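Local coordinates for protein prephenate dehydrogenase (Corynebacterium glutamicum ATCC 13032, PDB 3KTD) that probably catalyses the NAD(P)+-dependent oxidative decarboxylation of prephenate, as expected for a member of the prephenate/arogenate dehydrogenase family, at residues E181-R186 against E332-I338; E292-G296 against S310-V314; V34-N38 against T61-A65. All coordinates share one frame; numbering follows the deposited sequence.

Contact 1: residues E181-R186 against E332-I338; sequences EVVPSR and ETLGARI
Glu332, in the last turn of helix 324-334, reaches Arg186 with both carboxylate oxygens. The arginine grips it side-on: NE bonds to OE2 of Glu332 at 2.9 Å, and NH2 of Arg186 to OE1 of Glu332 at 2.7 Å. The two flat groups are not coplanar, their planes being 33° apart. OE2 also takes the backbone N of Arg186, 2.9 Å away, on its anti lone pair, so three donors hold this carboxylate and fix its rotation. The side chain gets there with CG anti to the backbone N (chi1 -176°) and the chain extended beyond it.

Gly335, with positive phi, ends the helix and turns the chain; its carbonyl is bonded to Ser221 of the second subunit. The O of Ala336 lies against the ring of Pro184, 3.4 Å from its CD. At Arg337 the aliphatic CD lies 3.7 Å from CD of Glu181, whose carboxylate has its salt bridge with Arg312 instead. Ile338 donates its N to Val182 O at 2.7 Å, while its CG2 packs on Pro184 CD and its CG1 approaches Val182 CB. The side chains of Val182 and Ile338 both pack against helix 162-177.

A Schellman motif with Gly335 as C-prime thus closes helix 324-334; the chain then passes along 181-184, an edge strand of the Rossmann-type sheet within this chain, and enters strand 337-340, which pairs in parallel with 314-317.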
loop_
_atom_site.group_PDB
_atom_site.type_symbol
_atom_site.label_atom_id
_atom_site.label_comp_id
_atom_site.label_asym_id
_atom_site.label_seq_id
_atom_site.Cartn_x
_atom_site.Cartn_y
_atom_site.Cartn_z
ATOM N N GLU A 181 -20.047 -9.645 -6.154
ATOM C CA GLU A 181 -21.004 -8.638 -5.763
ATOM C C GLU A 181 -21.134 -7.734 -6.981
ATOM O O GLU A 181 -20.182 -7.048 -7.347
ATOM C CB GLU A 181 -20.503 -7.870 -4.542
ATOM C CG GLU A 181 -20.230 -8.761 -3.317
ATOM C CD GLU A 181 -19.913 -7.965 -2.041
ATOM O OE1 GLU A 181 -19.718 -6.725 -2.112
ATOM O OE2 GLU A 181 -19.861 -8.591 -0.960
ATOM N N VAL A 182 -22.295 -7.770 -7.637
ATOM C CA VAL A 182 -22.475 -7.000 -8.860
ATOM C C VAL A 182 -22.844 -5.569 -8.535
ATOM O O VAL A 182 -23.864 -5.325 -7.925
ATOM C CB VAL A 182 -23.559 -7.581 -9.770
ATOM C CG1 VAL A 182 -23.669 -6.739 -11.039
ATOM C CG2 VAL A 182 -23.261 -9.046 -10.109
ATOM N N VAL A 183 -21.998 -4.633 -8.949
ATOM C CA VAL A 183 -22.251 -3.206 -8.790
ATOM C C VAL A 183 -22.519 -2.644 -10.174
ATOM O O VAL A 183 -21.677 -2.759 -11.055
ATOM C CB VAL A 183 -21.028 -2.474 -8.222
ATOM C CG1 VAL A 183 -21.279 -0.983 -8.167
ATOM C CG2 VAL A 183 -20.703 -2.998 -6.864
ATOM N N PRO A 184 -23.688 -2.036 -10.381
ATOM C CA PRO A 184 -23.946 -1.481 -11.690
ATOM C C PRO A 184 -23.343 -0.088 -11.818
ATOM O O PRO A 184 -23.348 0.672 -10.851
ATOM C CB PRO A 184 -25.462 -1.408 -11.725
ATOM C CG PRO A 184 -25.832 -1.119 -10.323
ATOM C CD PRO A 184 -24.801 -1.785 -9.456
ATOM N N SER A 185 -22.822 0.236 -13.000
ATOM C CA SER A 185 -22.286 1.572 -13.257
ATOM C C SER A 185 -22.264 1.893 -14.738
ATOM O O SER A 185 -22.037 1.024 -15.552
ATOM C CB SER A 185 -20.863 1.698 -12.693
ATOM O OG SER A 185 -20.276 2.943 -13.044
ATOM N N ARG A 186 -22.499 3.148 -15.091
ATOM C CA ARG A 186 -22.299 3.574 -16.472
ATOM C C ARG A 186 -20.801 3.772 -16.665
ATOM O O ARG A 186 -20.028 3.744 -15.687
ATOM C CB ARG A 186 -23.080 4.847 -16.780
ATOM C CG ARG A 186 -24.572 4.602 -16.859
ATOM C CD ARG A 186 -25.382 5.878 -16.762
ATOM N NE ARG A 186 -25.157 6.583 -15.500
ATOM C CZ ARG A 186 -25.836 7.656 -15.104
ATOM N NH1 ARG A 186 -26.806 8.155 -15.851
ATOM N NH2 ARG A 186 -25.552 8.223 -13.945
ATOM N N GLU A 332 -25.692 2.969 -8.558
ATOM C CA GLU A 332 -24.450 3.574 -9.036
ATOM C C GLU A 332 -23.975 4.678 -8.090
ATOM O O GLU A 332 -22.809 4.711 -7.703
ATOM C CB GLU A 332 -24.667 4.155 -10.435
ATOM C CG GLU A 332 -23.428 4.734 -11.117
ATOM C CD GLU A 332 -23.789 5.650 -12.283
ATOM O OE1 GLU A 332 -24.180 6.810 -12.034
ATOM O OE2 GLU A 332 -23.680 5.221 -13.451
ATOM N N THR A 333 -24.889 5.578 -7.733
ATOM C CA THR A 333 -24.584 6.697 -6.848
ATOM C C THR A 333 -24.118 6.221 -5.474
ATOM O O THR A 333 -23.237 6.825 -4.851
ATOM C CB THR A 333 -25.831 7.576 -6.636
ATOM O OG1 THR A 333 -26.450 7.843 -7.901
ATOM C CG2 THR A 333 -25.458 8.891 -5.929
ATOM N N LEU A 334 -24.729 5.134 -5.018
ATOM C CA LEU A 334 -24.465 4.588 -3.702
ATOM C C LEU A 334 -23.362 3.528 -3.694
ATOM O O LEU A 334 -22.884 3.138 -2.629
ATOM C CB LEU A 334 -25.756 3.989 -3.130
ATOM C CG LEU A 334 -26.886 4.956 -2.785
ATOM C CD1 LEU A 334 -28.110 4.176 -2.347
ATOM C CD2 LEU A 334 -26.448 5.926 -1.694
ATOM N N GLY A 335 -22.949 3.063 -4.865
ATOM C CA GLY A 335 -21.985 1.963 -4.930
ATOM C C GLY A 335 -22.619 0.689 -4.391
ATOM O O GLY A 335 -21.936 -0.208 -3.894
ATOM N N ALA A 336 -23.941 0.614 -4.484
ATOM C CA ALA A 336 -24.668 -0.536 -3.979
ATOM C C ALA A 336 -24.433 -1.733 -4.884
ATOM O O ALA A 336 -24.321 -1.583 -6.093
ATOM C CB ALA A 336 -26.140 -0.230 -3.904
ATOM N N ARG A 337 -24.308 -2.909 -4.282
ATOM C CA ARG A 337 -24.275 -4.147 -5.040
ATOM C C ARG A 337 -25.737 -4.497 -5.265
ATOM O O ARG A 337 -26.600 -3.974 -4.569
ATOM C CB ARG A 337 -23.549 -5.260 -4.279
ATOM C CG ARG A 337 -24.277 -5.789 -3.048
ATOM C CD ARG A 337 -23.443 -6.800 -2.256
ATOM N NE ARG A 337 -24.268 -7.415 -1.217
ATOM C CZ ARG A 337 -25.112 -8.432 -1.409
ATOM N NH1 ARG A 337 -25.248 -9.002 -2.607
ATOM N NH2 ARG A 337 -25.830 -8.893 -0.389
ATOM N N ILE A 338 -26.024 -5.364 -6.231
ATOM C CA ILE A 338 -27.412 -5.720 -6.533
ATOM C C ILE A 338 -27.670 -7.220 -6.580
ATOM O O ILE A 338 -26.768 -8.015 -6.825
ATOM C CB ILE A 338 -27.881 -5.098 -7.874
ATOM C CG1 ILE A 338 -27.204 -5.776 -9.069
ATOM C CG2 ILE A 338 -27.607 -3.598 -7.894
ATOM C CD1 ILE A 338 -27.640 -5.214 -10.397
#

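Contact 2: residues E292-G296 against S310-V314; sequences EARSG and SSRPV
Arg294 and Ser311 meet in a surface contact made largely by backbone, where the end of helix 278-293 is approached by the chain on its way to strand 314-317. Residues 298-309 between the two segments are not modelled, so the connection itself is undefined. The helix finishes with the amide of Ser295 bonded to the carbonyl of Glu292, and Arg294 is the first residue to leave helical geometry.

Beyond that point the two backbones lie close together, with the CA atoms of Ser295 and Ser310 4.0 Å apart. The bond between the segments runs from Ser310 N to Ser295 O at 3.2 Å. Its donor sits well above the carbonyl plane, 61° out of it, a poor approach for a carbonyl acceptor. Next to it, CB of Ser311 rests 3.8 Å from the carbonyl O of Ala293, and the backbone N of Ser311 passes the carbonyl carbon of Arg294.

Arg294 carries the side-chain part. Its CG is placed between the backbone N and the carbonyl carbon (chi1 65°) and the chain bends at chi3, which takes NH2 to 3.6 Å from CD of Pro313. CG of Arg312 comes up at the guanidinium edge, 4.2 Å from the same NH2. This nitrogen finds its polar partner in the carbonyl of Leu334, whereas Arg312 turns its own guanidinium to Glu181 and to the Ser221 carbonyl of the second subunit. The salt bridge to Glu181 probably offsets the charge of Arg312, whose NE is 5.6 Å from NH2 of Arg294.

The second subunit also packs Ala217 against Arg294 and Arg228 against Ser295. This is a helix C-terminus opening into an irregular loop that also touches the second subunit.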
loop_
_atom_site.group_PDB
_atom_site.type_symbol
_atom_site.label_atom_id
_atom_site.label_comp_id
_atom_site.label_asym_id
_atom_site.label_seq_id
_atom_site.Cartn_x
_atom_site.Cartn_y
_atom_site.Cartn_z
ATOM N N GLU A 292 -12.261 1.877 5.096
ATOM C CA GLU A 292 -12.274 0.679 5.934
ATOM C C GLU A 292 -13.679 0.339 6.392
ATOM O O GLU A 292 -14.092 -0.812 6.339
ATOM C CB GLU A 292 -11.396 0.859 7.158
ATOM C CG GLU A 292 -9.913 0.800 6.877
ATOM C CD GLU A 292 -9.080 1.181 8.088
ATOM O OE1 GLU A 292 -9.665 1.496 9.150
ATOM O OE2 GLU A 292 -7.835 1.162 7.984
ATOM N N ALA A 293 -14.396 1.356 6.851
ATOM C CA ALA A 293 -15.774 1.216 7.307
ATOM C C ALA A 293 -16.652 0.447 6.319
ATOM O O ALA A 293 -17.437 -0.396 6.728
ATOM C CB ALA A 293 -16.361 2.571 7.563
ATOM N N ARG A 294 -16.525 0.713 5.024
ATOM C CA ARG A 294 -17.320 -0.032 4.046
ATOM C C ARG A 294 -16.558 -1.189 3.371
ATOM O O ARG A 294 -16.739 -1.467 2.193
ATOM C CB ARG A 294 -17.969 0.908 3.031
ATOM C CG ARG A 294 -17.047 1.668 2.112
ATOM C CD ARG A 294 -17.894 2.606 1.252
ATOM N NE ARG A 294 -18.879 1.880 0.441
ATOM C CZ ARG A 294 -19.976 2.415 -0.102
ATOM N NH1 ARG A 294 -20.281 3.699 0.078
ATOM N NH2 ARG A 294 -20.790 1.651 -0.824
ATOM N N SER A 295 -15.725 -1.863 4.168
ATOM C CA SER A 295 -14.977 -3.070 3.782
ATOM C C SER A 295 -14.680 -3.837 5.107
ATOM O O SER A 295 -15.611 -4.120 5.884
ATOM C CB SER A 295 -13.683 -2.707 3.039
ATOM O OG SER A 295 -13.933 -1.906 1.914
ATOM N N GLY A 296 -13.405 -4.167 5.350
ATOM C CA GLY A 296 -12.944 -4.762 6.609
ATOM C C GLY A 296 -11.788 -3.946 7.184
ATOM O O GLY A 296 -11.151 -3.171 6.463
ATOM N N SER A 310 -17.507 -6.287 4.420
ATOM C CA SER A 310 -18.138 -5.545 3.319
ATOM C C SER A 310 -19.514 -4.979 3.699
ATOM O O SER A 310 -20.520 -5.703 3.689
ATOM C CB SER A 310 -18.276 -6.428 2.067
ATOM O OG SER A 310 -19.203 -5.868 1.139
ATOM N N SER A 311 -19.550 -3.680 4.003
ATOM C CA SER A 311 -20.797 -2.992 4.346
ATOM C C SER A 311 -21.374 -2.195 3.169
ATOM O O SER A 311 -21.963 -1.125 3.365
ATOM C CB SER A 311 -20.604 -2.093 5.580
ATOM O OG SER A 311 -20.585 -2.869 6.764
ATOM N N ARG A 312 -21.217 -2.716 1.949
ATOM C CA ARG A 312 -21.868 -2.100 0.788
ATOM C C ARG A 312 -23.376 -2.327 0.901
ATOM O O ARG A 312 -23.807 -3.427 1.254
ATOM C CB ARG A 312 -21.391 -2.704 -0.529
ATOM C CG ARG A 312 -19.945 -2.468 -0.860
ATOM C CD ARG A 312 -19.591 -3.088 -2.211
ATOM N NE ARG A 312 -18.149 -3.058 -2.420
ATOM C CZ ARG A 312 -17.301 -3.995 -2.008
ATOM N NH1 ARG A 312 -17.736 -5.080 -1.382
ATOM N NH2 ARG A 312 -16.002 -3.852 -2.236
ATOM N N PRO A 313 -24.182 -1.285 0.612
ATOM C CA PRO A 313 -25.628 -1.473 0.616
ATOM C C PRO A 313 -26.058 -2.399 -0.507
ATOM O O PRO A 313 -25.312 -2.592 -1.458
ATOM C CB PRO A 313 -26.174 -0.059 0.403
ATOM C CG PRO A 313 -25.065 0.703 -0.195
ATOM C CD PRO A 313 -23.817 0.123 0.371
ATOM N N VAL A 314 -27.255 -2.955 -0.391
ATOM C CA VAL A 314 -27.747 -3.920 -1.360
ATOM C C VAL A 314 -29.167 -3.583 -1.823
ATOM O O VAL A 314 -30.095 -3.560 -1.024
ATOM C CB VAL A 314 -27.684 -5.359 -0.782
ATOM C CG1 VAL A 314 -28.236 -5.398 0.627
ATOM C CG2 VAL A 314 -28.413 -6.344 -1.681
#

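Contact 3: residues V34-N38 against T61-A65; sequences VFGYN and TLQRA
Strand 34-37 and the helical turn 61-65 run nearly antiparallel, at 150° between their directions, with axes 9.6 Å apart. The backbones come nearest at Tyr37 and Thr61, whose CA atoms are 6.8 Å apart. Here CB of Tyr37 touches OG1 of Thr61 at 3.8 Å, although the hydroxyl is bonded to the carbonyl of Asp57, one turn back in the chain.

Helix 58-67 forms the crossover from strand 54-55 to strand 71-74, passing strands 34-37 and 11-14 on the way. This is a beta-alpha-beta crossover of a Rossmann-type domain, the fold expected to bind NAD(P) as in its relatives. Phe35 points from the sheet toward the helix, where Cys12 of the neighbouring strand also touches it.

Arg64 covers one face of this ring. Its chain leaves CA with CG anti to the backbone N (chi1 174°) and stays extended to NE, laying the guanidinium flat on the phenyl group. The planes are 2° apart and CZ of Arg64 stands 3.6 Å from the Phe35 ring centroid, a cation-pi stack over the face. Thr61 CG2 comes to 3.9 Å from Phe35 CE2, and the CA of Ala65 sits at the ring edge, 4.1 Å from CZ of Phe35. While stacked, Arg64 also makes a salt bridge through NH2 to Asp53, which gives the guanidinium a second hold.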
loop_
_atom_site.group_PDB
_atom_site.type_symbol
_atom_site.label_atom_id
_atom_site.label_comp_id
_atom_site.label_asym_id
_atom_site.label_seq_id
_atom_site.Cartn_x
_atom_site.Cartn_y
_atom_site.Cartn_z
ATOM N N VAL A 34 -20.422 -24.267 -19.888
ATOM C CA VAL A 34 -19.370 -23.330 -20.279
ATOM C C VAL A 34 -18.265 -23.982 -21.114
ATOM O O VAL A 34 -17.944 -25.165 -20.946
ATOM C CB VAL A 34 -18.725 -22.680 -19.030
ATOM C CG1 VAL A 34 -18.027 -23.731 -18.172
ATOM C CG2 VAL A 34 -17.745 -21.588 -19.431
ATOM N N PHE A 35 -17.691 -23.196 -22.014
ATOM C CA PHE A 35 -16.575 -23.639 -22.848
ATOM C C PHE A 35 -15.757 -22.414 -23.265
ATOM O O PHE A 35 -16.215 -21.287 -23.111
ATOM C CB PHE A 35 -17.074 -24.457 -24.057
ATOM C CG PHE A 35 -17.894 -23.675 -25.047
ATOM C CD1 PHE A 35 -19.186 -23.275 -24.745
ATOM C CD2 PHE A 35 -17.390 -23.381 -26.301
ATOM C CE1 PHE A 35 -19.945 -22.555 -25.663
ATOM C CE2 PHE A 35 -18.142 -22.666 -27.229
ATOM C CZ PHE A 35 -19.418 -22.251 -26.908
ATOM N N GLY A 36 -14.544 -22.610 -23.766
ATOM C CA GLY A 36 -13.706 -21.459 -24.092
ATOM C C GLY A 36 -12.557 -21.691 -25.046
ATOM O O GLY A 36 -12.313 -22.809 -25.500
ATOM N N TYR A 37 -11.851 -20.604 -25.340
ATOM C CA TYR A 37 -10.757 -20.605 -26.294
ATOM C C TYR A 37 -9.491 -20.023 -25.684
ATOM O O TYR A 37 -9.529 -18.979 -25.029
ATOM C CB TYR A 37 -11.177 -19.820 -27.545
ATOM C CG TYR A 37 -10.046 -19.221 -28.352
ATOM C CD1 TYR A 37 -9.234 -20.014 -29.156
ATOM C CD2 TYR A 37 -9.802 -17.856 -28.328
ATOM C CE1 TYR A 37 -8.196 -19.466 -29.902
ATOM C CE2 TYR A 37 -8.772 -17.300 -29.065
ATOM C CZ TYR A 37 -7.968 -18.111 -29.851
ATOM O OH TYR A 37 -6.934 -17.552 -30.579
ATOM N N ASN A 38 -8.386 -20.736 -25.891
ATOM C CA ASN A 38 -7.046 -20.282 -25.538
ATOM C C ASN A 38 -6.248 -20.337 -26.830
ATOM O O ASN A 38 -6.311 -21.338 -27.544
ATOM C CB ASN A 38 -6.422 -21.211 -24.494
ATOM C CG ASN A 38 -5.109 -20.670 -23.916
ATOM O OD1 ASN A 38 -4.513 -19.738 -24.455
ATOM N ND2 ASN A 38 -4.663 -21.255 -22.807
ATOM N N THR A 61 -14.780 -22.102 -32.336
ATOM C CA THR A 61 -15.434 -21.705 -31.094
ATOM C C THR A 61 -16.571 -20.732 -31.361
ATOM O O THR A 61 -17.669 -20.906 -30.836
ATOM C CB THR A 61 -14.447 -21.063 -30.103
ATOM O OG1 THR A 61 -13.421 -22.005 -29.768
ATOM C CG2 THR A 61 -15.163 -20.635 -28.828
ATOM N N LEU A 62 -16.310 -19.721 -32.183
ATOM C CA LEU A 62 -17.319 -18.711 -32.501
ATOM C C LEU A 62 -18.482 -19.286 -33.311
ATOM O O LEU A 62 -19.623 -18.852 -33.146
ATOM C CB LEU A 62 -16.682 -17.530 -33.234
ATOM C CG LEU A 62 -15.705 -16.692 -32.398
ATOM C CD1 LEU A 62 -14.896 -15.735 -33.267
ATOM C CD2 LEU A 62 -16.443 -15.919 -31.316
ATOM N N GLN A 63 -18.195 -20.258 -34.179
ATOM C CA GLN A 63 -19.237 -20.933 -34.963
ATOM C C GLN A 63 -20.240 -21.621 -34.030
ATOM O O GLN A 63 -21.454 -21.507 -34.207
ATOM C CB GLN A 63 -18.613 -21.956 -35.915
ATOM C CG GLN A 63 -19.642 -22.650 -36.821
ATOM C CD GLN A 63 -19.017 -23.663 -37.779
ATOM O OE1 GLN A 63 -18.141 -24.449 -37.400
ATOM N NE2 GLN A 63 -19.482 -23.656 -39.029
ATOM N N ARG A 64 -19.700 -22.326 -33.039
ATOM C CA ARG A 64 -20.475 -23.033 -32.021
ATOM C C ARG A 64 -21.165 -22.042 -31.103
ATOM O O ARG A 64 -22.316 -22.237 -30.720
ATOM C CB ARG A 64 -19.544 -23.936 -31.198
ATOM C CG ARG A 64 -20.184 -24.625 -29.994
ATOM C CD ARG A 64 -19.158 -25.464 -29.247
ATOM N NE ARG A 64 -19.582 -25.813 -27.890
ATOM C CZ ARG A 64 -18.821 -26.456 -27.002
ATOM N NH1 ARG A 64 -17.579 -26.832 -27.306
ATOM N NH2 ARG A 64 -19.299 -26.724 -25.794
ATOM N N ALA A 65 -20.449 -20.983 -30.737
ATOM C CA ALA A 65 -21.014 -19.959 -29.878
ATOM C C ALA A 65 -22.250 -19.395 -30.552
ATOM O O ALA A 65 -23.279 -19.202 -29.904
ATOM C CB ALA A 65 -19.999 -18.865 -29.609
#

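Contacts 1 and 3 are buried and both reach the large sheet, but far apart, their centres about 30 Å from each other. Contact 3 joins strand and crossover helix within the nucleotide-binding part, by a flat cation-pi stack; contact 1 sets the C-terminal helix and strand on the last strand of that sheet, by a salt bridge and apolar packing. Contact 2 lies at the surface and rests mainly on backbone proximity. It adjoins contact 1 directly: Arg312 NH1 meets Glu181 OE1 at 2.7 Å, and Pro313 pairs with Arg337 through the backbone. Contacts 1 and 2 both touch the second subunit, whereas contact 3 does not.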